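Local structure of P91 (Metagenome, 4ZI5) at residues F52-N55 / D56-E60; H222-P225 / G226-Y229; P181-D185 / E186-A190; A109-D112 / A113-A116; D20-G24 / A25-I29. The protein hydrolyses phosphotriesters as a promiscuous activity of a dienelactone hydrolase-like alpha/beta-hydrolase recovered from metagenomic libraries. All coordinates share one frame; numbering follows the deposited sequence.

All five contacts are local and follow one another along the chain without nesting or crossing. From the N terminus, interaction 5 closes the hairpin of strands 15-23 and 26-34 at the edge of the sheet. Interaction 1 turns the loop after strand 42-48 into helix 56-67, and L54 packs on I29 of the hairpin. Interaction 4 lies in helix 100-115, whose alanines rest on Y21 of interaction 5. Interaction 3 starts helix 185-198 after strand 171-177. Interaction 2, a turn ahead of helix 231-248, touches both interaction 3 and F52 of interaction 1. Interactions 4 and 5 thus lie together, with interactions 2 and 3 some 31 to 33 Å away between centres.

Interaction 1 of 5, residues F52-N55 / D56-E60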
# COMPACT_ATOMS: atom_id res chain seq x y z
N PHE A 52 -19.04 16.58 -6.23
CA PHE A 52 -20.37 16.61 -6.86
C PHE A 52 -21.45 16.55 -5.79
O PHE A 52 -22.50 17.21 -5.92
CB PHE A 52 -20.56 15.45 -7.85
CG PHE A 52 -19.47 15.37 -8.87
CD1 PHE A 52 -19.34 16.36 -9.85
CD2 PHE A 52 -18.54 14.31 -8.85
CE1 PHE A 52 -18.32 16.30 -10.77
CE2 PHE A 52 -17.51 14.25 -9.77
CZ PHE A 52 -17.40 15.26 -10.74
N GLY A 53 -21.20 15.76 -4.74
CA GLY A 53 -22.16 15.59 -3.65
C GLY A 53 -22.55 14.14 -3.43
O GLY A 53 -21.96 13.21 -4.01
N LEU A 54 -23.54 13.97 -2.58
CA LEU A 54 -24.03 12.64 -2.23
C LEU A 54 -24.65 11.96 -3.44
O LEU A 54 -25.75 12.31 -3.85
CB LEU A 54 -25.02 12.73 -1.08
CG LEU A 54 -25.62 11.42 -0.57
CD1 LEU A 54 -24.58 10.34 -0.31
CD2 LEU A 54 -26.40 11.72 0.69
N ASN A 55 -23.96 10.97 -3.99
CA ASN A 55 -24.35 10.36 -5.27
C ASN A 55 -24.33 8.84 -5.22
O ASN A 55 -24.02 8.28 -4.19
CB ASN A 55 -23.48 10.93 -6.39
CG ASN A 55 -21.99 10.67 -6.20
OD1 ASN A 55 -21.52 9.93 -5.29
ND2 ASN A 55 -21.22 11.28 -7.09
N ASP A 56 -24.61 8.18 -6.34
CA ASP A 56 -24.69 6.72 -6.34
C ASP A 56 -23.35 6.08 -6.00
O ASP A 56 -23.33 5.08 -5.33
CB ASP A 56 -25.20 6.18 -7.67
CG ASP A 56 -26.67 6.50 -7.93
OD1 ASP A 56 -27.40 6.93 -7.02
OD2 ASP A 56 -27.08 6.32 -9.08
N HIS A 57 -22.26 6.68 -6.46
CA HIS A 57 -20.93 6.17 -6.17
C HIS A 57 -20.70 6.08 -4.64
O HIS A 57 -20.29 5.03 -4.12
CB HIS A 57 -19.88 7.08 -6.82
CG HIS A 57 -18.48 6.68 -6.52
ND1 HIS A 57 -17.82 7.09 -5.39
CD2 HIS A 57 -17.62 5.89 -7.20
CE1 HIS A 57 -16.62 6.55 -5.36
NE2 HIS A 57 -16.46 5.84 -6.45
N ALA A 58 -21.04 7.15 -3.93
CA ALA A 58 -20.77 7.17 -2.48
C ALA A 58 -21.66 6.19 -1.76
O ALA A 58 -21.23 5.48 -0.84
CB ALA A 58 -20.94 8.57 -1.93
N LYS A 59 -22.92 6.13 -2.18
CA LYS A 59 -23.88 5.21 -1.58
C LYS A 59 -23.48 3.75 -1.78
O LYS A 59 -23.68 2.93 -0.88
CB LYS A 59 -25.29 5.46 -2.13
CG LYS A 59 -25.86 6.82 -1.78
CD LYS A 59 -27.13 7.12 -2.55
CE LYS A 59 -27.68 8.45 -2.11
NZ LYS A 59 -28.83 8.85 -2.96
N GLU A 60 -22.93 3.42 -2.95
CA GLU A 60 -22.45 2.06 -3.21
C GLU A 60 -21.28 1.68 -2.32
O GLU A 60 -21.20 0.53 -1.88
CB GLU A 60 -22.09 1.88 -4.70
CG GLU A 60 -21.46 0.57 -5.10
CD GLU A 60 -22.27 -0.67 -4.80
OE1 GLU A 60 -23.49 -0.63 -4.55
OE2 GLU A 60 -21.63 -1.74 -4.80
O HOH W 1 -18.87 10.26 -4.48
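N55 is the N-cap of helix 56-67: its side-chain oxygen OD1 takes the amide N of A58 at 3.1 Å, a fairly straight bond whose donor is tilted 25° from the amide plane. The main-chain O of N55 receives K59 N at 3.1 Å, almost linearly, as the first backbone bond of the helix. A chi1 of 60° sets CG between the backbone N and the carbonyl carbon, which turns OD1 back over the first helical turn. This is the tight part: OD1 also has the CB of H57 at 3.6 Å and lies close to the CB of A58, a buried residue. Beside it, K59 runs out extended across L54 at about a right angle, its CE 3.9 Å from L54 CG. Toward solvent the contact thins, and D56 leads its side chain away on the exposed side. A water donates to N55 OD1 at 2.8 Å, with a weak second link to H57 ND1, whose ring meets F130 edge-to-face. With two donors on OD1, the side-chain amide should be held in its rotation, and the amide N of A58, which no preceding helical turn could serve, is satisfied at the helix start.

Interaction 2 of 5, residues H222-P225 / G226-Y229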
# COMPACT_ATOMS: atom_id res chain seq x y z
N HIS A 222 -17.48 13.16 -16.78
CA HIS A 222 -17.64 14.57 -16.40
C HIS A 222 -17.03 15.55 -17.41
O HIS A 222 -17.30 16.75 -17.31
CB HIS A 222 -17.03 14.83 -15.03
CG HIS A 222 -17.48 13.87 -13.98
ND1 HIS A 222 -18.78 13.81 -13.53
CD2 HIS A 222 -16.80 12.90 -13.31
CE1 HIS A 222 -18.89 12.86 -12.62
NE2 HIS A 222 -17.71 12.29 -12.47
N GLY A 223 -16.22 15.06 -18.34
CA GLY A 223 -15.45 15.93 -19.23
C GLY A 223 -14.44 16.82 -18.51
O GLY A 223 -14.10 17.88 -19.04
N ILE A 224 -13.97 16.40 -17.32
CA ILE A 224 -12.97 17.15 -16.55
C ILE A 224 -11.61 16.48 -16.79
O ILE A 224 -11.46 15.27 -16.54
CB ILE A 224 -13.24 17.16 -15.02
CG1 ILE A 224 -14.61 17.78 -14.71
CG2 ILE A 224 -12.15 17.95 -14.28
CD1 ILE A 224 -15.10 17.52 -13.30
N PRO A 225 -10.62 17.24 -17.28
CA PRO A 225 -9.33 16.59 -17.56
C PRO A 225 -8.65 16.11 -16.28
O PRO A 225 -8.82 16.72 -15.22
CB PRO A 225 -8.51 17.69 -18.24
CG PRO A 225 -9.50 18.74 -18.67
CD PRO A 225 -10.62 18.66 -17.69
N GLY A 226 -7.92 15.01 -16.38
CA GLY A 226 -7.21 14.44 -15.22
C GLY A 226 -7.99 13.39 -14.43
O GLY A 226 -7.46 12.83 -13.46
N LEU A 227 -9.24 13.12 -14.84
CA LEU A 227 -10.10 12.14 -14.19
C LEU A 227 -10.32 10.93 -15.09
O LEU A 227 -10.76 11.06 -16.23
CB LEU A 227 -11.45 12.75 -13.82
CG LEU A 227 -11.49 13.57 -12.54
CD1 LEU A 227 -10.62 14.80 -12.64
CD2 LEU A 227 -12.95 13.94 -12.25
N ALA A 228 -10.00 9.74 -14.58
CA ALA A 228 -10.21 8.51 -15.29
C ALA A 228 -10.28 7.36 -14.28
O ALA A 228 -9.63 7.43 -13.22
CB ALA A 228 -9.12 8.27 -16.33
N TYR A 229 -11.03 6.32 -14.64
CA TYR A 229 -11.19 5.11 -13.86
C TYR A 229 -10.01 4.21 -14.02
O TYR A 229 -9.48 4.08 -15.14
CB TYR A 229 -12.43 4.36 -14.34
CG TYR A 229 -12.76 3.10 -13.57
CD1 TYR A 229 -12.87 3.11 -12.19
CD2 TYR A 229 -12.95 1.88 -14.23
CE1 TYR A 229 -13.19 1.96 -11.48
CE2 TYR A 229 -13.27 0.72 -13.52
CZ TYR A 229 -13.38 0.76 -12.15
OH TYR A 229 -13.69 -0.41 -11.46
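The carbonyl oxygen of I224 is the polar atom about which this turn curls. L227 N stands 3.5 Å from I224 O, too long to count as a hydrogen bond, so the turn is closed by its backbone angles and side-chain packing; L227 CB closes in on the same I224 O at 3.7 Å. The side chain of L227 then folds back over the residues before it. Its chi1 of -81° carries CG back over the turn, and chi2 of 64° splits the methyls between I224 and H222. CD1 lies 3.9 Å from I224 CG2, the two side chains crossing at a slant, and it also comes within 3.7 Å of P225 O. CD2 reaches H222, where it stands 4.1 Å from the ring carbon CD2, leucine and imidazole crossing at about a right angle. I224 to L227 form a type II beta turn with P225 and G226 at its corners. G226 takes the positive phi of 92° at the third position, where a CB would collide with the P225 carbonyl oxygen. Main-chain bonds from G226 and A228 to H212 hold the outgoing limb against an earlier part of the same long loop. On the protein side, L227 packs on L182 and S213, I224 leans on A86, and the H222 ring stacks on F52, in the loop leading to helix 56-67.

Interaction 3 of 5, residues P181-D185 / E186-A190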
# COMPACT_ATOMS: atom_id res chain seq x y z
N PRO A 181 -2.82 14.57 -12.00
CA PRO A 181 -2.27 15.90 -12.25
C PRO A 181 -2.87 16.99 -11.37
O PRO A 181 -2.42 18.12 -11.43
CB PRO A 181 -2.68 16.17 -13.70
CG PRO A 181 -4.01 15.47 -13.84
CD PRO A 181 -3.89 14.22 -12.96
N LEU A 182 -3.90 16.67 -10.59
CA LEU A 182 -4.58 17.66 -9.77
C LEU A 182 -3.97 17.78 -8.37
O LEU A 182 -4.34 18.67 -7.64
CB LEU A 182 -6.06 17.31 -9.67
CG LEU A 182 -6.79 17.18 -11.02
CD1 LEU A 182 -8.26 16.88 -10.78
CD2 LEU A 182 -6.63 18.44 -11.86
N VAL A 183 -3.02 16.92 -8.03
CA VAL A 183 -2.36 16.95 -6.72
C VAL A 183 -0.86 17.10 -6.93
O VAL A 183 -0.24 16.25 -7.56
CB VAL A 183 -2.62 15.65 -5.96
CG1 VAL A 183 -1.96 15.68 -4.59
CG2 VAL A 183 -4.10 15.39 -5.84
N GLN A 184 -0.29 18.17 -6.42
CA GLN A 184 1.13 18.49 -6.67
C GLN A 184 2.07 17.69 -5.73
O GLN A 184 1.73 17.41 -4.57
CB GLN A 184 1.36 20.01 -6.53
CG GLN A 184 0.40 20.89 -7.33
CD GLN A 184 0.27 20.46 -8.80
OE1 GLN A 184 -0.84 20.20 -9.30
NE2 GLN A 184 1.42 20.34 -9.48
N ASP A 185 3.24 17.33 -6.26
CA ASP A 185 4.25 16.56 -5.50
C ASP A 185 4.61 17.23 -4.19
O ASP A 185 4.80 16.56 -3.18
CB ASP A 185 5.56 16.42 -6.31
CG ASP A 185 5.46 15.43 -7.44
OD1 ASP A 185 4.50 14.64 -7.47
OD2 ASP A 185 6.36 15.44 -8.32
N GLU A 186 4.75 18.55 -4.26
CA GLU A 186 5.11 19.37 -3.13
C GLU A 186 4.08 19.24 -2.01
O GLU A 186 4.45 19.21 -0.85
CB GLU A 186 5.25 20.85 -3.55
CG GLU A 186 6.47 21.17 -4.42
CD GLU A 186 6.34 20.75 -5.89
OE1 GLU A 186 5.21 20.76 -6.44
OE2 GLU A 186 7.38 20.40 -6.51
N THR A 187 2.81 19.15 -2.38
CA THR A 187 1.74 19.00 -1.40
C THR A 187 1.81 17.65 -0.71
O THR A 187 1.78 17.60 0.53
CB THR A 187 0.36 19.19 -2.04
OG1 THR A 187 0.34 20.42 -2.76
CG2 THR A 187 -0.73 19.20 -0.96
N MET A 188 1.99 16.58 -1.49
CA MET A 188 2.15 15.23 -0.93
C MET A 188 3.32 15.17 0.03
O MET A 188 3.21 14.59 1.10
CB MET A 188 2.34 14.17 -2.02
CG MET A 188 1.12 13.90 -2.88
SD MET A 188 -0.38 13.38 -2.00
CE MET A 188 0.36 12.23 -0.84
N LYS A 189 4.45 15.73 -0.38
CA LYS A 189 5.65 15.76 0.46
C LYS A 189 5.39 16.53 1.76
O LYS A 189 5.79 16.08 2.82
CB LYS A 189 6.81 16.40 -0.31
CG LYS A 189 8.12 16.53 0.45
CD LYS A 189 8.79 15.17 0.65
CE LYS A 189 10.23 15.29 1.16
NZ LYS A 189 10.33 15.74 2.58
N ALA A 190 4.76 17.69 1.67
CA ALA A 190 4.45 18.50 2.86
C ALA A 190 3.56 17.72 3.83
O ALA A 190 3.84 17.66 5.02
CB ALA A 190 3.78 19.79 2.46
O HOH W 2 -1.81 19.87 -4.60
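V183 and M188 meet where the loop after strand 171-177 turns into helix 185-198. Traced outward, M188 starts with CB 3.6 Å from D185 O. Its CG passes between polar and apolar neighbours, near Q184 O and 3.9 Å from the V183 methyl CG1. The bend at chi2 (-57°) brings the sulfur SD to 3.8 Å from the same V183 CG1, and chi3 (-43°) then turns the terminal CE away from V183 and from segment 181-185. Q184, at the N-cap position, contributes its main-chain oxygen. M188 N binds Q184 O at 3.2 Å, straight and in the carbonyl plane, while T187 N makes a weak, bent bond to this same oxygen. One residue on, K189 N reaches D185 O at 2.9 Å in the regular helical way. A water joins the start of the helix from the side, accepting from Q184 N at 2.9 Å and pairing with T187 OG1. D185 OD2 and E186 OE2 stay 5.4 Å apart, and the helix N terminus would probably ease their like charges. K189 turns to a salt bridge with D193, and it packs on D185 of the second subunit. Inward, the side chains of V183 and M188 both rest on H176 of strand 171-177, and M188 also covers V174, fastening the helix start to one side of the sheet.

Interaction 4 of 5, residues A109-D112 / A113-A116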
# COMPACT_ATOMS: atom_id res chain seq x y z
N ALA A 109 -20.45 17.20 11.73
CA ALA A 109 -21.90 16.95 11.79
C ALA A 109 -22.23 15.56 11.22
O ALA A 109 -23.04 14.85 11.81
CB ALA A 109 -22.70 18.03 11.07
N ALA A 110 -21.53 15.16 10.15
CA ALA A 110 -21.71 13.80 9.57
C ALA A 110 -21.23 12.74 10.56
O ALA A 110 -21.90 11.73 10.77
CB ALA A 110 -20.99 13.68 8.23
N LEU A 111 -20.07 12.97 11.19
CA LEU A 111 -19.57 12.04 12.19
C LEU A 111 -20.52 11.91 13.39
O LEU A 111 -20.81 10.79 13.84
CB LEU A 111 -18.17 12.45 12.66
CG LEU A 111 -17.52 11.55 13.70
CD1 LEU A 111 -17.48 10.09 13.28
CD2 LEU A 111 -16.13 12.09 13.99
N ASP A 112 -21.06 13.04 13.85
CA ASP A 112 -22.11 13.00 14.90
C ASP A 112 -23.37 12.24 14.45
O ASP A 112 -23.93 11.48 15.24
CB ASP A 112 -22.47 14.42 15.35
CG ASP A 112 -21.32 15.11 16.09
OD1 ASP A 112 -20.39 14.44 16.57
OD2 ASP A 112 -21.35 16.33 16.23
N ALA A 113 -23.81 12.41 13.21
CA ALA A 113 -24.95 11.67 12.70
C ALA A 113 -24.70 10.15 12.63
O ALA A 113 -25.56 9.35 12.96
CB ALA A 113 -25.33 12.19 11.33
N LEU A 114 -23.50 9.76 12.22
CA LEU A 114 -23.09 8.36 12.31
C LEU A 114 -23.19 7.81 13.74
O LEU A 114 -23.82 6.77 13.96
CB LEU A 114 -21.65 8.19 11.80
CG LEU A 114 -21.08 6.78 11.93
CD1 LEU A 114 -21.71 5.86 10.91
CD2 LEU A 114 -19.55 6.82 11.80
N THR A 115 -22.55 8.50 14.67
CA THR A 115 -22.42 8.03 16.06
C THR A 115 -23.78 8.02 16.80
O THR A 115 -23.97 7.24 17.71
CB THR A 115 -21.35 8.83 16.86
OG1 THR A 115 -21.73 10.18 16.99
CG2 THR A 115 -20.02 8.78 16.16
N ALA A 116 -24.70 8.85 16.35
CA ALA A 116 -26.09 8.82 16.80
C ALA A 116 -26.85 7.53 16.50
O ALA A 116 -27.85 7.26 17.18
CB ALA A 116 -26.83 9.98 16.20
O HOH W 3 -19.66 11.93 17.25
O HOH W 4 -23.86 11.75 17.93
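A113 N bonds to A109 O at 2.9 Å, one rung of the i to i+4 ladder in helix 100-115, which packs on the central sheet of the alpha/beta-hydrolase fold. The A113 methyl sits over the preceding turn, 3.5 Å from A110 O, and faces L73 of strand 71-74. L114 comes next: its amide reaches A110 O almost linearly, and its side chain slants across L111, CD2 lying 4.1 Å from L111 CD1. Both leucines are buried and pack with A110 on V46 of strand 42-48, so this side of the helix is apolar. T115 belongs to the wetter side. Its amide binds L111 O, and a chi1 of 65° puts OG1 between the backbone N and the carbonyl carbon, leaving CG2 close to L111 O and CD1. A water 2.7 Å from T115 OG1 donates to D112 OD1, a carboxylate oxygen already bonded to Q108 NE2. A116 follows, donating its amide N to D112 O at 3.0 Å. That carbonyl oxygen has a second donor, another water at 2.7 Å, which itself lies 2.8 Å from T115 OG1.

Interaction 5 of 5, residues D20-G24 / A25-I29; sequences DYTDG and ATRCI
Y21 and C28 face each other across the strands, with C28 CB directly over the tyrosine ring: a CH-pi contact, 3.5 Å from the centroid and 14° off the ring normal. C28 SG hangs obliquely beside it at 4.5 Å from that centroid. A chi1 of 62° places the Y21 ring between its backbone N and carbonyl carbon, lying back over its partner. The same pair bonds both ways through the backbone, Y21 N to C28 O at 2.9 Å and C28 N to Y21 O. They form an antiparallel beta hairpin, strands 15-23 and 26-34, turned by a type II' beta turn with G24 and A25 at its corners; D23 and T26 make the last hydrogen-bonded pair, D23 N donating to T26 O at 2.9 Å. On the other face T22 and R27 run side by side, with T22 CG2 3.2 Å from R27 NH1, a tight and oblique approach. A water sits in the plane of the R27 guanidinium, accepting from NH1 at 2.8 Å. Another water joins C28 O to D20 OD1. Farther out, Y21 OH takes the amide N of D76, the ring packs on A109, A110 and A113 of helix 100-115, and D23 OD2 forms a salt bridge with R106 of the same helix.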
# COMPACT_ATOMS: atom_id res chain seq x y z
N ASP A 20 -31.56 12.39 8.73
CA ASP A 20 -31.59 13.85 8.79
C ASP A 20 -30.67 14.34 9.89
O ASP A 20 -30.69 13.82 11.00
CB ASP A 20 -33.02 14.34 9.11
CG ASP A 20 -33.99 14.03 8.00
OD1 ASP A 20 -33.73 14.47 6.86
OD2 ASP A 20 -35.01 13.36 8.26
N TYR A 21 -29.82 15.31 9.59
CA TYR A 21 -29.01 15.96 10.61
C TYR A 21 -28.75 17.40 10.20
O TYR A 21 -29.04 17.78 9.06
CB TYR A 21 -27.71 15.16 10.86
CG TYR A 21 -26.74 15.01 9.69
CD1 TYR A 21 -26.92 14.06 8.71
CD2 TYR A 21 -25.61 15.82 9.60
CE1 TYR A 21 -26.02 13.92 7.65
CE2 TYR A 21 -24.73 15.70 8.56
CZ TYR A 21 -24.92 14.74 7.58
OH TYR A 21 -24.00 14.60 6.58
N THR A 22 -28.23 18.21 11.11
CA THR A 22 -28.02 19.63 10.85
C THR A 22 -26.60 20.08 11.19
O THR A 22 -25.93 19.50 12.04
CB THR A 22 -28.98 20.49 11.69
OG1 THR A 22 -28.75 20.18 13.06
CG2 THR A 22 -30.42 20.20 11.37
N ASP A 23 -26.16 21.11 10.49
CA ASP A 23 -24.96 21.84 10.85
C ASP A 23 -25.40 23.30 10.87
O ASP A 23 -25.54 23.91 9.82
CB ASP A 23 -23.85 21.63 9.84
CG ASP A 23 -22.66 22.55 10.08
OD1 ASP A 23 -22.50 23.02 11.23
OD2 ASP A 23 -21.88 22.79 9.13
N GLY A 24 -25.67 23.83 12.06
CA GLY A 24 -26.25 25.19 12.18
C GLY A 24 -27.57 25.28 11.42
O GLY A 24 -28.47 24.47 11.65
N ALA A 25 -27.67 26.21 10.48
CA ALA A 25 -28.88 26.38 9.68
C ALA A 25 -29.00 25.41 8.49
O ALA A 25 -30.01 25.41 7.81
CB ALA A 25 -28.99 27.82 9.17
N THR A 26 -27.96 24.63 8.21
CA THR A 26 -27.98 23.75 7.04
C THR A 26 -28.53 22.39 7.43
O THR A 26 -28.04 21.79 8.38
CB THR A 26 -26.58 23.63 6.44
OG1 THR A 26 -26.17 24.92 6.01
CG2 THR A 26 -26.56 22.67 5.25
N ARG A 27 -29.56 21.93 6.72
CA ARG A 27 -30.14 20.61 6.96
C ARG A 27 -29.53 19.63 5.98
O ARG A 27 -29.51 19.88 4.77
CB ARG A 27 -31.64 20.62 6.78
CG ARG A 27 -32.35 21.51 7.79
CD ARG A 27 -33.83 21.16 7.89
NE ARG A 27 -34.44 21.87 9.00
CZ ARG A 27 -34.29 21.57 10.29
NH1 ARG A 27 -33.56 20.54 10.69
NH2 ARG A 27 -34.89 22.32 11.20
N CYS A 28 -29.01 18.53 6.52
CA CYS A 28 -28.36 17.50 5.74
C CYS A 28 -29.17 16.21 5.74
O CYS A 28 -29.87 15.89 6.70
CB CYS A 28 -26.95 17.26 6.28
SG CYS A 28 -25.90 18.73 6.29
N ILE A 29 -29.09 15.49 4.63
CA ILE A 29 -29.77 14.21 4.50
C ILE A 29 -28.76 13.17 4.02
O ILE A 29 -28.48 13.05 2.83
CB ILE A 29 -30.95 14.27 3.53
CG1 ILE A 29 -31.79 15.56 3.72
CG2 ILE A 29 -31.79 13.03 3.74
CD1 ILE A 29 -32.61 15.94 2.50
O HOH W 5 -32.22 17.12 7.06
O HOH W 6 -32.24 18.44 9.44